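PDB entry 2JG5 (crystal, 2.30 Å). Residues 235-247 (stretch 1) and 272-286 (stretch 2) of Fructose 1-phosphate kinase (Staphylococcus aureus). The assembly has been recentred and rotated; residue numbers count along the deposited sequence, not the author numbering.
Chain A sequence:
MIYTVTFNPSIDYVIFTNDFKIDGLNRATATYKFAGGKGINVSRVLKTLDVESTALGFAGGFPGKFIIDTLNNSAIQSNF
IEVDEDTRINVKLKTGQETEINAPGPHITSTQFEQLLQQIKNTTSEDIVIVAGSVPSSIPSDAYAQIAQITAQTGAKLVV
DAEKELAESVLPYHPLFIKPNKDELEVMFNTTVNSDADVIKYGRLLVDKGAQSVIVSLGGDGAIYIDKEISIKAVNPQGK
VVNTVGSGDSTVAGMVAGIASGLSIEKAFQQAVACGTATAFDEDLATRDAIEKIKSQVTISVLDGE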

# COMPACT_ATOMS: atom_id res chain seq x y z
N VAL A 235 17.11 28.77 -21.61
CA VAL A 235 15.72 29.15 -21.80
C VAL A 235 15.00 27.98 -22.49
O VAL A 235 15.36 27.58 -23.60
CB VAL A 235 15.61 30.47 -22.62
CG1 VAL A 235 14.26 30.58 -23.29
CG2 VAL A 235 15.89 31.69 -21.74
N ASN A 236 14.00 27.42 -21.81
CA ASN A 236 13.27 26.29 -22.37
C ASN A 236 12.05 26.70 -23.19
O ASN A 236 11.50 27.79 -22.98
CB ASN A 236 12.89 25.27 -21.26
CG ASN A 236 12.21 25.91 -20.06
OD1 ASN A 236 12.82 26.04 -19.00
ND2 ASN A 236 10.95 26.29 -20.21
N PRO A 237 11.62 25.84 -24.14
CA PRO A 237 10.41 26.16 -24.91
C PRO A 237 9.19 26.27 -24.00
O PRO A 237 9.10 25.59 -22.98
CB PRO A 237 10.27 24.95 -25.85
CG PRO A 237 11.04 23.86 -25.20
CD PRO A 237 12.19 24.55 -24.54
N GLN A 238 8.27 27.16 -24.35
CA GLN A 238 7.02 27.25 -23.63
C GLN A 238 6.12 26.07 -24.02
O GLN A 238 6.32 25.44 -25.07
CB GLN A 238 6.33 28.60 -23.89
CG GLN A 238 6.48 29.61 -22.74
CD GLN A 238 7.82 30.36 -22.74
OE1 GLN A 238 8.90 29.77 -22.92
NE2 GLN A 238 7.75 31.67 -22.53
N GLY A 239 5.14 25.77 -23.17
CA GLY A 239 4.19 24.71 -23.45
C GLY A 239 3.32 24.46 -22.24
O GLY A 239 3.58 24.99 -21.16
N LYS A 240 2.28 23.65 -22.43
CA LYS A 240 1.42 23.24 -21.33
C LYS A 240 2.19 22.37 -20.34
O LYS A 240 2.58 21.24 -20.65
CB LYS A 240 0.16 22.52 -21.82
CG LYS A 240 -0.69 21.88 -20.70
CD LYS A 240 -1.91 21.13 -21.36
CE LYS A 240 -2.46 20.09 -20.12
NZ LYS A 240 -4.24 20.51 -20.25
N VAL A 241 2.42 22.94 -19.16
CA VAL A 241 2.92 22.19 -18.01
C VAL A 241 1.88 21.12 -17.68
O VAL A 241 0.72 21.43 -17.38
CB VAL A 241 3.12 23.15 -16.81
CG1 VAL A 241 3.11 22.38 -15.49
CG2 VAL A 241 4.41 23.95 -16.98
N VAL A 242 2.28 19.85 -17.77
CA VAL A 242 1.39 18.75 -17.45
C VAL A 242 1.58 18.35 -15.99
O VAL A 242 0.63 18.39 -15.21
CB VAL A 242 1.61 17.52 -18.37
CG1 VAL A 242 0.67 16.39 -18.00
CG2 VAL A 242 1.42 17.90 -19.83
N ASN A 243 2.81 18.00 -15.63
CA ASN A 243 3.15 17.54 -14.29
C ASN A 243 4.62 17.77 -13.99
O ASN A 243 5.48 17.10 -14.56
CB ASN A 243 2.81 16.05 -14.15
CG ASN A 243 2.73 15.60 -12.72
OD1 ASN A 243 3.59 15.92 -11.91
ND2 ASN A 243 1.69 14.84 -12.40
N THR A 244 4.90 18.70 -13.08
CA THR A 244 6.28 19.08 -12.76
C THR A 244 6.90 18.21 -11.70
O THR A 244 8.08 18.37 -11.37
CB THR A 244 6.41 20.56 -12.32
OG1 THR A 244 5.67 20.77 -11.11
CG2 THR A 244 5.90 21.50 -13.39
N VAL A 245 6.13 17.28 -11.14
CA VAL A 245 6.70 16.33 -10.20
C VAL A 245 7.83 15.58 -10.90
O VAL A 245 7.64 15.02 -11.99
CB VAL A 245 5.64 15.35 -9.60
CG1 VAL A 245 6.31 14.32 -8.68
CG2 VAL A 245 4.55 16.11 -8.85
N GLY A 246 9.02 15.61 -10.30
CA GLY A 246 10.19 14.97 -10.87
C GLY A 246 11.09 15.82 -11.77
O GLY A 246 12.20 15.37 -12.12
N SER A 247 10.64 17.02 -12.13
CA SER A 247 11.38 17.88 -13.07
C SER A 247 12.69 18.44 -12.50
O SER A 247 13.69 18.55 -13.21
CB SER A 247 10.51 19.00 -13.64
OG SER A 247 9.90 19.79 -12.63
N ALA A 272 20.37 19.24 -19.04
CA ALA A 272 19.75 19.38 -17.73
C ALA A 272 18.39 20.06 -17.81
O ALA A 272 17.39 19.54 -17.29
CB ALA A 272 20.68 20.12 -16.79
N VAL A 273 18.34 21.21 -18.49
CA VAL A 273 17.10 21.98 -18.66
C VAL A 273 16.08 21.27 -19.56
O VAL A 273 14.87 21.29 -19.29
CB VAL A 273 17.38 23.46 -19.11
CG1 VAL A 273 16.10 24.18 -19.42
CG2 VAL A 273 18.14 24.21 -18.01
N ALA A 274 16.56 20.64 -20.63
CA ALA A 274 15.71 19.81 -21.49
C ALA A 274 15.01 18.72 -20.69
O ALA A 274 13.80 18.53 -20.84
CB ALA A 274 16.51 19.19 -22.63
N CYS A 275 15.76 18.03 -19.84
CA CYS A 275 15.21 16.97 -18.99
C CYS A 275 14.08 17.44 -18.07
O CYS A 275 13.02 16.81 -18.02
CB CYS A 275 16.32 16.33 -18.16
SG CYS A 275 17.47 15.42 -19.15
N GLY A 276 14.33 18.53 -17.34
CA GLY A 276 13.35 19.10 -16.43
C GLY A 276 12.12 19.63 -17.14
O GLY A 276 11.01 19.57 -16.61
N THR A 277 12.33 20.15 -18.35
CA THR A 277 11.24 20.64 -19.17
C THR A 277 10.41 19.47 -19.69
O THR A 277 9.19 19.44 -19.50
CB THR A 277 11.75 21.48 -20.34
OG1 THR A 277 12.57 22.53 -19.83
CG2 THR A 277 10.57 22.09 -21.13
N ALA A 278 11.08 18.50 -20.31
CA ALA A 278 10.42 17.32 -20.88
C ALA A 278 9.56 16.54 -19.86
O ALA A 278 8.45 16.12 -20.18
CB ALA A 278 11.45 16.42 -21.54
N THR A 279 10.07 16.39 -18.64
CA THR A 279 9.33 15.83 -17.51
C THR A 279 8.08 16.64 -17.20
O THR A 279 6.98 16.09 -17.14
CB THR A 279 10.22 15.74 -16.23
OG1 THR A 279 11.27 14.81 -16.46
CG2 THR A 279 9.42 15.28 -15.02
N ALA A 280 8.27 17.95 -17.03
CA ALA A 280 7.17 18.90 -16.81
C ALA A 280 6.03 18.73 -17.83
O ALA A 280 4.85 18.85 -17.47
CB ALA A 280 7.68 20.33 -16.81
N PHE A 281 6.39 18.43 -19.08
CA PHE A 281 5.44 18.26 -20.17
C PHE A 281 4.90 16.83 -20.29
O PHE A 281 4.43 16.43 -21.36
CB PHE A 281 6.09 18.66 -21.51
CG PHE A 281 6.40 20.14 -21.64
CD1 PHE A 281 5.89 21.08 -20.74
CD2 PHE A 281 7.17 20.59 -22.71
CE1 PHE A 281 6.17 22.45 -20.89
CE2 PHE A 281 7.45 21.95 -22.88
CZ PHE A 281 6.96 22.88 -21.96
N ASP A 282 4.97 16.07 -19.21
CA ASP A 282 4.71 14.62 -19.24
C ASP A 282 3.94 14.16 -18.01
O ASP A 282 3.94 14.84 -16.97
CB ASP A 282 6.05 13.88 -19.34
CG ASP A 282 5.90 12.44 -19.83
OD1 ASP A 282 6.28 12.18 -20.99
OD2 ASP A 282 5.42 11.57 -19.05
N GLU A 283 3.28 13.00 -18.11
CA GLU A 283 2.58 12.38 -16.98
C GLU A 283 3.57 12.07 -15.87
O GLU A 283 3.36 12.43 -14.71
CB GLU A 283 1.90 11.05 -17.36
CG GLU A 283 1.38 10.92 -18.79
CD GLU A 283 0.78 9.54 -19.05
OE1 GLU A 283 0.54 8.78 -18.07
OE2 GLU A 283 0.53 9.21 -20.23
N ASP A 284 4.64 11.38 -16.26
CA ASP A 284 5.66 10.97 -15.32
C ASP A 284 7.00 11.59 -15.72
O ASP A 284 7.06 12.76 -16.11
CB ASP A 284 5.76 9.44 -15.27
CG ASP A 284 6.23 8.94 -13.91
OD1 ASP A 284 5.47 9.07 -12.94
OD2 ASP A 284 7.38 8.43 -13.82
N LEU A 285 8.06 10.79 -15.64
CA LEU A 285 9.38 11.22 -16.04
C LEU A 285 9.51 11.13 -17.56
O LEU A 285 8.84 10.33 -18.21
CB LEU A 285 10.45 10.36 -15.36
CG LEU A 285 10.45 10.36 -13.83
CD1 LEU A 285 11.63 9.55 -13.34
CD2 LEU A 285 10.52 11.77 -13.27
N ALA A 286 10.39 11.96 -18.11
CA ALA A 286 10.47 12.13 -19.56
C ALA A 286 11.04 10.90 -20.26
O ALA A 286 11.87 10.18 -19.71
CB ALA A 286 11.30 13.35 -19.89
O HOH W 1 5.86 13.84 -13.20

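A single carbonyl at the end of a helix supplies both direct hydrogen bonds between the two stretches. Ala280 O accepts from Val242 N at 2.8 Å and from Asn243 N at 2.9 Å, so two consecutive amides of an irregular segment converge on the last helical residue. Beside this fork, Asn243 O lies 3.2 Å from Thr279 O; both are acceptors, and no hydrogen bond joins them. Asn243 O instead receives a CA-H...O contact from Ala280 CA at 3.3 Å.

Phe281, the first residue to leave helical geometry, loses more surface to the partner stretch than any other residue here. Its CA-to-CB bond points away, but with chi1 in the m well the ring comes back to the loop. Pro237 O meets the ring edge, 3.6 Å from Phe281 CZ, while Lys240 O lies obliquely, 3.3 Å from Phe281 CD1. Glycine suits position 239, since an ideal CB on Gly239 would lie 2.9 Å from Phe281 CZ. Val242 points toward the other stretch and packs its CG2 3.7 Å from Phe281 C.

Farther along, two glycines sit where a CB would clash. A CB on Gly276 would stand 2.9 Å from Ser247 O; without one, Gly276 O approaches Ser247 CB to 3.1 Å. Gly246, in a type II turn from Thr244 to Ser247, has backbone angles that themselves call for glycine, and a CB would fall 2.7 Å from Leu285 CD2. The turn is fastened by Ser247 OG, which donates to Thr244 O at 2.6 Å. Thr279 directs its methyl at this turn, with CG2 3.5 Å from Val245 O. Thr277 OG1 donates to Val273 O at 2.7 Å, which satisfies the hydroxyl while it packs 3.1 Å from Asn236 CB. Water 1 bridges the stretches, lying 2.5 Å from Val245 O and 3.2 Å from Glu283 O.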